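Local coordinates for protein CsuC (Acinetobacter baumannii, PDB 6FJY) that serves as the periplasmic chaperone of archaic chaperone-usher Csu pili and holds the tip adhesin subunit CsuE in a pre-assembly complex, at residues 30-40 / 86-96; 172-180 / 220-228. All coordinates share one frame; numbering follows the deposited sequence.

After strands 3-6, 11-12 and 18-25 the chain enters strand 31-41, passes through strands 48-50, 55-64 and 69-76, and returns on strand 85-95. Contact 1 closes that loop and pairs two long strands within the PapD N-terminal domain. Strand 109-123 then continues the sheet, and helix 133-140 comes before the second set of strands. Contact 2 closes a later loop there, joining strand 173-175 and the chain after it to strand 220-225. The two loops follow in series and neither nest nor cross. The centres of contact 1 and contact 2 are about 27 Å apart, on opposite sides of the chain's centre. Tyr196 touches both Trp40 of contact 1 and Arg174 of contact 2.

Contact 1 (30-40 / 86-96); sequences DAMVQIRVFKW and QSYRLIVDELP
Trp40 and Arg89 meet near one end of a long antiparallel strand pair, 31-40 with 86-95. Arg89 turns at both chi2 (-65°) and chi3 (-62°). This brings CD over one face of the indole, 3.7 Å from the centroid of the Trp40 six-membered ring, in a CH-pi contact. The guanidinium stands over the same ring with its edge toward it, a cation-pi pair with Arg89 CZ 4.7 Å from that centroid. Arg89 NH2 also bonds Ser117 and forms a salt bridge to the backbone of the bound partner chain. Trp40 NE1 is held by Asp47.

Phe38 and Ile91 lie on the same face of the sheet as Arg89. Their side chains cross at about a right angle, with Phe38 CD2 3.8 Å from Ile91 CG1. Further along, Arg36 bends at chi3 (-67°) and reaches Asp93. Its NH2 makes a weak salt bridge to Asp93 OD2 at 3.3 Å, the two planar groups being turned well out of parallel. A water at the guanidinium edge supports it. It accepts from Arg36 NE at 2.6 Å and donates to Asp93 OD2 and to Ile91 O.

On the other face, Val33 CG1 meets Val92 CG2 at 3.6 Å. Ile35 and Leu90 lie side by side, with Ile35 CG2 3.6 Å from Leu90 CD1. Val37 CG1 packs on Tyr88 CB.

Paired backbone bonds run from Met32-Leu95 to Phe38-Arg89, and Trp40 N adds a last one to Ser87 O at 3.1 Å. In this Ig-like domain strand pair the middle of one face is thus apolar, while the other mixes Phe38 and Ile91 with Arg36, Asp93 and Arg89. The water probably steadies the weak ion pair, and the indole probably helps keep Arg89 placed for its partner.

Contact 2 (172-180 / 220-228); sequences FARLSALKT and KIYGVDSSG
Arg174 grips the end of strand 220-225 and the residues after it with both its backbone and its side chain. Its CB lies 3.9 Å from Asp225 OD1. CG stands opposite the backbone N (chi1 -174°) and the chain runs straight to CD, then bends at chi3. NE comes 3.9 Å from Ser226 CB, which sits at the guanidinium edge. NH2 donates to Ser226 O at 2.9 Å, approaching from above the carbonyl plane. NH1 turns outside the contact to Tyr196 OH. Phe172 CE2 lies over one guanidinium face, toward its rim, and that same atom touches Ser227 CB at 3.4 Å.

The backbone adds to the hold. Ser226 N donates to Arg174 O at 2.9 Å, and Ser176 N to Val224 O at 3.1 Å. Ser176 OG lies 3.3 Å from Val224 CB. Farther on, Val224 N to Ala177 O and Tyr222 N to Lys179 O are weak bonds. Leu178 CB meets Ile221 CG2.

Leu175-Asp225 is the single bridge. The contact ties strand 173-175, paired with 195-197, to strand 220-225, an outer strand of its sheet within this chain. Its bonds are short near Arg174 and long from Ala177 on, which suggests a firmer hold at the Arg174 end.

Contact 1 (30-40 / 86-96)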
loop_
_atom_site.group_PDB
_atom_site.type_symbol
_atom_site.label_atom_id
_atom_site.label_comp_id
_atom_site.label_asym_id
_atom_site.label_seq_id
_atom_site.Cartn_x
_atom_site.Cartn_y
_atom_site.Cartn_z
ATOM N N ASP A 30 -3.700 -23.170 2.570
ATOM C CA ASP A 30 -4.403 -22.422 1.543
ATOM C C ASP A 30 -5.489 -21.543 2.162
ATOM O O ASP A 30 -5.958 -21.779 3.280
ATOM C CB ASP A 30 -5.027 -23.364 0.513
ATOM C CG ASP A 30 -4.005 -24.274 -0.136
ATOM O OD1 ASP A 30 -2.804 -24.065 0.107
ATOM O OD2 ASP A 30 -4.404 -25.184 -0.890
ATOM N N ALA A 31 -5.894 -20.519 1.402
ATOM C CA ALA A 31 -6.938 -19.587 1.806
ATOM C C ALA A 31 -7.791 -19.218 0.600
ATOM O O ALA A 31 -7.323 -19.237 -0.540
ATOM C CB ALA A 31 -6.347 -18.318 2.423
ATOM N N MET A 32 -9.060 -18.928 0.859
ATOM C CA MET A 32 -9.987 -18.434 -0.146
ATOM C C MET A 32 -10.247 -16.962 0.120
ATOM O O MET A 32 -10.426 -16.550 1.273
ATOM C CB MET A 32 -11.311 -19.210 -0.126
ATOM C CG MET A 32 -12.291 -18.842 -1.253
ATOM S SD MET A 32 -11.883 -19.601 -2.829
ATOM C CE MET A 32 -11.548 -21.247 -2.247
ATOM N N VAL A 33 -10.281 -16.176 -0.952
ATOM C CA VAL A 33 -10.447 -14.732 -0.869
ATOM C C VAL A 33 -11.567 -14.293 -1.800
ATOM O O VAL A 33 -11.563 -14.627 -2.989
ATOM C CB VAL A 33 -9.139 -14.007 -1.235
ATOM C CG1 VAL A 33 -9.310 -12.527 -1.111
ATOM C CG2 VAL A 33 -8.014 -14.502 -0.341
ATOM N N GLN A 34 -12.491 -13.509 -1.266
ATOM C CA GLN A 34 -13.514 -12.815 -2.030
ATOM C C GLN A 34 -13.181 -11.333 -2.027
ATOM O O GLN A 34 -12.710 -10.802 -1.016
ATOM C CB GLN A 34 -14.909 -13.026 -1.441
ATOM C CG GLN A 34 -16.017 -12.370 -2.260
ATOM C CD GLN A 34 -17.323 -12.228 -1.496
ATOM O OE1 GLN A 34 -17.382 -12.468 -0.291
ATOM N NE2 GLN A 34 -18.375 -11.817 -2.194
ATOM N N ILE A 35 -13.376 -10.687 -3.172
ATOM C CA ILE A 35 -13.047 -9.282 -3.371
ATOM C C ILE A 35 -14.285 -8.565 -3.883
ATOM O O ILE A 35 -14.895 -9.002 -4.861
ATOM C CB ILE A 35 -11.881 -9.112 -4.359
ATOM C CG1 ILE A 35 -10.656 -9.894 -3.876
ATOM C CG2 ILE A 35 -11.506 -7.666 -4.480
ATOM C CD1 ILE A 35 -10.547 -11.293 -4.470
ATOM N N ARG A 36 -14.674 -7.486 -3.211
ATOM C CA ARG A 36 -15.749 -6.614 -3.673
ATOM C C ARG A 36 -15.313 -5.158 -3.542
ATOM O O ARG A 36 -14.459 -4.824 -2.722
ATOM C CB ARG A 36 -17.042 -6.841 -2.885
ATOM C CG ARG A 36 -17.745 -8.164 -3.202
ATOM C CD ARG A 36 -18.886 -8.424 -2.244
ATOM N NE ARG A 36 -18.410 -8.654 -0.883
ATOM C CZ ARG A 36 -19.205 -8.783 0.174
ATOM N NH1 ARG A 36 -20.522 -8.694 0.032
ATOM N NH2 ARG A 36 -18.686 -8.992 1.376
ATOM N N VAL A 37 -15.878 -4.285 -4.374
ATOM C CA VAL A 37 -15.570 -2.861 -4.292
ATOM C C VAL A 37 -16.885 -2.097 -4.190
ATOM O O VAL A 37 -17.753 -2.219 -5.058
ATOM C CB VAL A 37 -14.730 -2.359 -5.480
ATOM C CG1 VAL A 37 -14.424 -0.861 -5.330
ATOM C CG2 VAL A 37 -13.446 -3.143 -5.575
ATOM N N PHE A 38 -17.010 -1.293 -3.150
ATOM C CA PHE A 38 -18.208 -0.525 -2.872
ATOM C C PHE A 38 -17.920 0.957 -3.040
ATOM O O PHE A 38 -16.809 1.422 -2.787
ATOM C CB PHE A 38 -18.712 -0.791 -1.448
ATOM C CG PHE A 38 -19.201 -2.196 -1.230
ATOM C CD1 PHE A 38 -20.525 -2.529 -1.475
ATOM C CD2 PHE A 38 -18.334 -3.193 -0.806
ATOM C CE1 PHE A 38 -20.975 -3.818 -1.277
ATOM C CE2 PHE A 38 -18.783 -4.483 -0.604
ATOM C CZ PHE A 38 -20.099 -4.798 -0.844
ATOM N N LYS A 39 -18.934 1.687 -3.490
ATOM C CA LYS A 39 -18.847 3.132 -3.531
ATOM C C LYS A 39 -19.085 3.668 -2.130
ATOM O O LYS A 39 -19.905 3.137 -1.375
ATOM C CB LYS A 39 -19.853 3.712 -4.513
ATOM C CG LYS A 39 -19.494 5.099 -5.020
ATOM C CD LYS A 39 -20.254 5.423 -6.301
ATOM C CE LYS A 39 -19.803 6.748 -6.912
ATOM N NZ LYS A 39 -20.518 7.038 -8.199
ATOM N N TRP A 40 -18.318 4.691 -1.770
ATOM C CA TRP A 40 -18.245 5.215 -0.416
ATOM C C TRP A 40 -18.648 6.682 -0.438
ATOM O O TRP A 40 -18.021 7.489 -1.131
ATOM C CB TRP A 40 -16.826 5.031 0.118
ATOM C CG TRP A 40 -16.544 5.564 1.478
ATOM C CD1 TRP A 40 -17.435 5.914 2.435
ATOM C CD2 TRP A 40 -15.239 5.813 2.026
ATOM N NE1 TRP A 40 -16.770 6.369 3.556
ATOM C CE2 TRP A 40 -15.421 6.312 3.327
ATOM C CE3 TRP A 40 -13.939 5.651 1.538
ATOM C CZ2 TRP A 40 -14.357 6.665 4.150
ATOM C CZ3 TRP A 40 -12.878 6.010 2.351
ATOM C CH2 TRP A 40 -13.098 6.511 3.652
ATOM N N GLN A 86 -13.235 10.303 -6.513
ATOM C CA GLN A 86 -14.252 9.313 -6.169
ATOM C C GLN A 86 -13.716 8.353 -5.111
ATOM O O GLN A 86 -12.585 7.858 -5.217
ATOM C CB GLN A 86 -14.696 8.509 -7.391
ATOM C CG GLN A 86 -15.230 9.322 -8.538
ATOM C CD GLN A 86 -16.588 9.943 -8.260
ATOM O OE1 GLN A 86 -17.238 9.642 -7.258
ATOM N NE2 GLN A 86 -17.019 10.819 -9.154
ATOM N N SER A 87 -14.535 8.099 -4.100
ATOM C CA SER A 87 -14.158 7.300 -2.949
ATOM C C SER A 87 -14.825 5.935 -3.032
ATOM O O SER A 87 -15.975 5.820 -3.460
ATOM C CB SER A 87 -14.564 8.007 -1.660
ATOM O OG SER A 87 -14.044 9.326 -1.648
ATOM N N TYR A 88 -14.093 4.902 -2.633
ATOM C CA TYR A 88 -14.590 3.539 -2.658
ATOM C C TYR A 88 -14.005 2.800 -1.461
ATOM O O TYR A 88 -13.016 3.235 -0.865
ATOM C CB TYR A 88 -14.183 2.812 -3.943
ATOM C CG TYR A 88 -14.582 3.486 -5.219
ATOM C CD1 TYR A 88 -13.768 4.467 -5.784
ATOM C CD2 TYR A 88 -15.738 3.120 -5.894
ATOM C CE1 TYR A 88 -14.106 5.082 -6.964
ATOM C CE2 TYR A 88 -16.081 3.732 -7.088
ATOM C CZ TYR A 88 -15.261 4.718 -7.612
ATOM O OH TYR A 88 -15.601 5.333 -8.786
ATOM N N ARG A 89 -14.583 1.644 -1.139
ATOM C CA ARG A 89 -14.009 0.751 -0.136
ATOM C C ARG A 89 -13.740 -0.569 -0.827
ATOM O O ARG A 89 -14.650 -1.144 -1.437
ATOM C CB ARG A 89 -14.940 0.515 1.055
ATOM C CG ARG A 89 -15.311 1.763 1.872
ATOM C CD ARG A 89 -14.167 2.441 2.603
ATOM N NE ARG A 89 -13.531 1.600 3.601
ATOM C CZ ARG A 89 -12.700 2.057 4.529
ATOM N NH1 ARG A 89 -12.412 3.350 4.598
ATOM N NH2 ARG A 89 -12.146 1.215 5.383
ATOM N N LEU A 90 -12.488 -1.018 -0.772
ATOM C CA LEU A 90 -12.119 -2.361 -1.194
ATOM C C LEU A 90 -12.337 -3.301 -0.013
ATOM O O LEU A 90 -11.819 -3.050 1.082
ATOM C CB LEU A 90 -10.663 -2.388 -1.650
ATOM C CG LEU A 90 -10.030 -3.762 -1.854
ATOM C CD1 LEU A 90 -10.777 -4.540 -2.894
ATOM C CD2 LEU A 90 -8.558 -3.645 -2.208
ATOM N N ILE A 91 -13.127 -4.360 -0.223
ATOM C CA ILE A 91 -13.442 -5.326 0.827
ATOM C C ILE A 91 -12.968 -6.702 0.376
ATOM O O ILE A 91 -13.519 -7.282 -0.572
ATOM C CB ILE A 91 -14.937 -5.367 1.163
ATOM C CG1 ILE A 91 -15.467 -3.994 1.572
ATOM C CG2 ILE A 91 -15.160 -6.354 2.302
ATOM C CD1 ILE A 91 -14.879 -3.483 2.843
ATOM N N VAL A 92 -11.976 -7.249 1.071
ATOM C CA VAL A 92 -11.509 -8.598 0.783
ATOM C C VAL A 92 -11.647 -9.468 2.031
ATOM O O VAL A 92 -11.191 -9.101 3.125
ATOM C CB VAL A 92 -10.083 -8.625 0.193
ATOM C CG1 VAL A 92 -9.519 -7.217 -0.004
ATOM C CG2 VAL A 92 -9.171 -9.563 0.952
ATOM N N ASP A 93 -12.339 -10.590 1.863
ATOM C CA ASP A 93 -12.654 -11.533 2.926
ATOM C C ASP A 93 -11.731 -12.746 2.805
ATOM O O ASP A 93 -11.733 -13.425 1.771
ATOM C CB ASP A 93 -14.118 -11.948 2.813
ATOM C CG ASP A 93 -15.065 -10.854 3.254
ATOM O OD1 ASP A 93 -14.980 -10.451 4.426
ATOM O OD2 ASP A 93 -15.884 -10.386 2.428
ATOM N N GLU A 94 -10.955 -13.019 3.858
ATOM C CA GLU A 94 -9.906 -14.040 3.851
ATOM C C GLU A 94 -10.326 -15.213 4.729
ATOM O O GLU A 94 -10.499 -15.054 5.942
ATOM C CB GLU A 94 -8.574 -13.458 4.339
ATOM C CG GLU A 94 -7.352 -14.397 4.242
ATOM C CD GLU A 94 -7.026 -15.103 5.561
ATOM O OE1 GLU A 94 -7.771 -14.915 6.546
ATOM O OE2 GLU A 94 -6.024 -15.845 5.618
ATOM N N LEU A 95 -10.454 -16.389 4.120
ATOM C CA LEU A 95 -10.925 -17.593 4.811
ATOM C C LEU A 95 -9.857 -18.679 4.753
ATOM O O LEU A 95 -9.743 -19.386 3.734
ATOM C CB LEU A 95 -12.238 -18.098 4.200
ATOM C CG LEU A 95 -12.926 -17.317 3.058
ATOM C CD1 LEU A 95 -14.020 -18.162 2.430
ATOM C CD2 LEU A 95 -13.497 -15.938 3.480
ATOM N N PRO A 96 -9.035 -18.844 5.808
ATOM C CA PRO A 96 -8.119 -19.982 5.959
ATOM C C PRO A 96 -8.814 -21.328 5.779
ATOM O O PRO A 96 -8.737 -21.911 4.694
ATOM C CB PRO A 96 -7.609 -19.830 7.393
ATOM C CG PRO A 96 -7.645 -18.378 7.641
ATOM C CD PRO A 96 -8.844 -17.850 6.881
HETATM O O HOH W 1 -15.945 -9.388 -0.318
#

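Contact 2 (172-180 / 220-228)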
loop_
_atom_site.group_PDB
_atom_site.type_symbol
_atom_site.label_atom_id
_atom_site.label_comp_id
_atom_site.label_asym_id
_atom_site.label_seq_id
_atom_site.Cartn_x
_atom_site.Cartn_y
_atom_site.Cartn_z
ATOM N N PHE A 172 -10.088 14.277 0.170
ATOM C CA PHE A 172 -10.439 13.825 1.511
ATOM C C PHE A 172 -9.393 14.246 2.542
ATOM O O PHE A 172 -8.236 14.532 2.227
ATOM C CB PHE A 172 -10.587 12.302 1.552
ATOM C CG PHE A 172 -9.283 11.554 1.382
ATOM C CD1 PHE A 172 -8.751 11.335 0.116
ATOM C CD2 PHE A 172 -8.578 11.093 2.484
ATOM C CE1 PHE A 172 -7.550 10.646 -0.051
ATOM C CE2 PHE A 172 -7.369 10.403 2.328
ATOM C CZ PHE A 172 -6.852 10.183 1.056
ATOM N N ALA A 173 -9.824 14.242 3.798
ATOM C CA ALA A 173 -8.960 14.405 4.952
ATOM C C ALA A 173 -9.043 13.135 5.791
ATOM O O ALA A 173 -10.139 12.620 6.028
ATOM C CB ALA A 173 -9.366 15.618 5.791
ATOM N N ARG A 174 -7.884 12.603 6.183
ATOM C CA ARG A 174 -7.803 11.497 7.138
ATOM C C ARG A 174 -7.237 12.091 8.427
ATOM O O ARG A 174 -6.032 12.338 8.536
ATOM C CB ARG A 174 -6.964 10.331 6.605
ATOM C CG ARG A 174 -6.989 9.097 7.517
ATOM C CD ARG A 174 -6.293 7.837 6.945
ATOM N NE ARG A 174 -5.223 8.156 6.013
ATOM C CZ ARG A 174 -5.221 7.834 4.724
ATOM N NH1 ARG A 174 -6.234 7.170 4.192
ATOM N NH2 ARG A 174 -4.205 8.193 3.957
ATOM N N LEU A 175 -8.122 12.350 9.383
ATOM C CA LEU A 175 -7.771 13.023 10.620
ATOM C C LEU A 175 -7.500 12.003 11.714
ATOM O O LEU A 175 -8.212 10.999 11.830
ATOM C CB LEU A 175 -8.890 13.960 11.057
ATOM C CG LEU A 175 -9.301 15.053 10.076
ATOM C CD1 LEU A 175 -10.437 15.847 10.678
ATOM C CD2 LEU A 175 -8.124 15.959 9.719
ATOM N N SER A 176 -6.468 12.269 12.516
ATOM C CA SER A 176 -6.040 11.355 13.572
ATOM C C SER A 176 -6.275 11.965 14.949
ATOM O O SER A 176 -7.085 11.445 15.718
ATOM C CB SER A 176 -4.574 10.949 13.377
ATOM O OG SER A 176 -3.720 12.080 13.333
ATOM N N ALA A 177 -5.580 13.045 15.297
ATOM C CA ALA A 177 -5.690 13.648 16.618
ATOM C C ALA A 177 -6.238 15.059 16.470
ATOM O O ALA A 177 -5.781 15.821 15.615
ATOM C CB ALA A 177 -4.341 13.670 17.341
ATOM N N LEU A 178 -7.204 15.411 17.317
ATOM C CA LEU A 178 -7.899 16.686 17.248
ATOM C C LEU A 178 -7.551 17.542 18.474
ATOM O O LEU A 178 -6.403 17.507 18.953
ATOM C CB LEU A 178 -9.396 16.415 17.090
ATOM C CG LEU A 178 -9.945 15.875 15.761
ATOM C CD1 LEU A 178 -9.702 14.378 15.610
ATOM C CD2 LEU A 178 -11.430 16.156 15.661
ATOM N N LYS A 179 -8.526 18.312 18.964
ATOM C CA LYS A 179 -8.395 19.185 20.130
ATOM C C LYS A 179 -7.278 20.210 19.957
ATOM O O LYS A 179 -6.702 20.343 18.870
ATOM C CB LYS A 179 -8.173 18.360 21.408
ATOM C CG LYS A 179 -8.818 18.975 22.661
ATOM C CD LYS A 179 -8.489 18.201 23.928
ATOM C CE LYS A 179 -7.049 18.416 24.372
ATOM N NZ LYS A 179 -6.889 19.644 25.198
ATOM N N THR A 180 -6.983 20.951 21.022
ATOM C CA THR A 180 -5.919 21.952 21.027
ATOM C C THR A 180 -5.204 21.872 22.369
ATOM O O THR A 180 -5.784 22.208 23.406
ATOM C CB THR A 180 -6.475 23.356 20.784
ATOM O OG1 THR A 180 -5.562 24.329 21.306
ATOM C CG2 THR A 180 -7.839 23.520 21.450
ATOM N N LYS A 220 -10.833 27.455 16.775
ATOM C CA LYS A 220 -10.610 26.534 15.673
ATOM C C LYS A 220 -9.888 25.299 16.188
ATOM O O LYS A 220 -9.066 25.373 17.103
ATOM C CB LYS A 220 -9.819 27.197 14.536
ATOM C CG LYS A 220 -8.485 27.783 14.950
ATOM C CD LYS A 220 -7.803 28.474 13.776
ATOM C CE LYS A 220 -6.472 29.095 14.185
ATOM N NZ LYS A 220 -5.504 28.081 14.684
ATOM N N ILE A 221 -10.209 24.177 15.597
ATOM C CA ILE A 221 -9.662 22.892 16.008
ATOM C C ILE A 221 -8.324 22.671 15.318
ATOM O O ILE A 221 -8.081 23.145 14.202
ATOM C CB ILE A 221 -10.648 21.748 15.694
ATOM C CG1 ILE A 221 -12.044 22.072 16.208
ATOM C CG2 ILE A 221 -10.179 20.443 16.313
ATOM C CD1 ILE A 221 -13.026 20.939 15.976
ATOM N N TYR A 222 -7.447 21.940 15.998
ATOM C CA TYR A 222 -6.166 21.513 15.459
ATOM C C TYR A 222 -6.197 20.012 15.191
ATOM O O TYR A 222 -6.681 19.237 16.017
ATOM C CB TYR A 222 -5.036 21.854 16.430
ATOM C CG TYR A 222 -4.590 23.293 16.368
ATOM C CD1 TYR A 222 -4.543 23.972 15.155
ATOM C CD2 TYR A 222 -4.208 23.974 17.521
ATOM C CE1 TYR A 222 -4.125 25.292 15.092
ATOM C CE2 TYR A 222 -3.790 25.294 17.468
ATOM C CZ TYR A 222 -3.751 25.949 16.252
ATOM O OH TYR A 222 -3.337 27.260 16.196
ATOM N N GLY A 223 -5.668 19.605 14.036
ATOM C CA GLY A 223 -5.711 18.213 13.635
ATOM C C GLY A 223 -4.510 17.825 12.797
ATOM O O GLY A 223 -3.728 18.672 12.360
ATOM N N VAL A 224 -4.381 16.518 12.570
ATOM C CA VAL A 224 -3.306 15.943 11.769
ATOM C C VAL A 224 -3.950 15.151 10.642
ATOM O O VAL A 224 -4.825 14.314 10.893
ATOM C CB VAL A 224 -2.385 15.036 12.610
ATOM C CG1 VAL A 224 -1.382 14.305 11.724
ATOM C CG2 VAL A 224 -1.666 15.833 13.683
ATOM N N ASP A 225 -3.546 15.436 9.406
ATOM C CA ASP A 225 -4.099 14.776 8.234
ATOM C C ASP A 225 -3.032 13.885 7.626
ATOM O O ASP A 225 -1.896 14.322 7.414
ATOM C CB ASP A 225 -4.608 15.777 7.195
ATOM C CG ASP A 225 -5.174 15.091 5.940
ATOM O OD1 ASP A 225 -5.944 14.108 6.069
ATOM O OD2 ASP A 225 -4.854 15.540 4.821
ATOM N N SER A 226 -3.392 12.631 7.374
ATOM C CA SER A 226 -2.497 11.655 6.768
ATOM C C SER A 226 -2.868 11.343 5.323
ATOM O O SER A 226 -2.416 10.331 4.778
ATOM C CB SER A 226 -2.487 10.396 7.626
ATOM O OG SER A 226 -2.333 10.772 8.982
ATOM N N SER A 227 -3.685 12.200 4.706
ATOM C CA SER A 227 -4.154 11.972 3.341
ATOM C C SER A 227 -3.024 12.020 2.319
ATOM O O SER A 227 -3.009 11.231 1.366
ATOM C CB SER A 227 -5.233 12.998 2.991
ATOM O OG SER A 227 -4.697 14.313 2.921
ATOM N N GLY A 228 -2.073 12.936 2.495
ATOM C CA GLY A 228 -1.011 13.155 1.535
ATOM C C GLY A 228 0.271 12.403 1.826
ATOM O O GLY A 228 0.287 11.369 2.501
#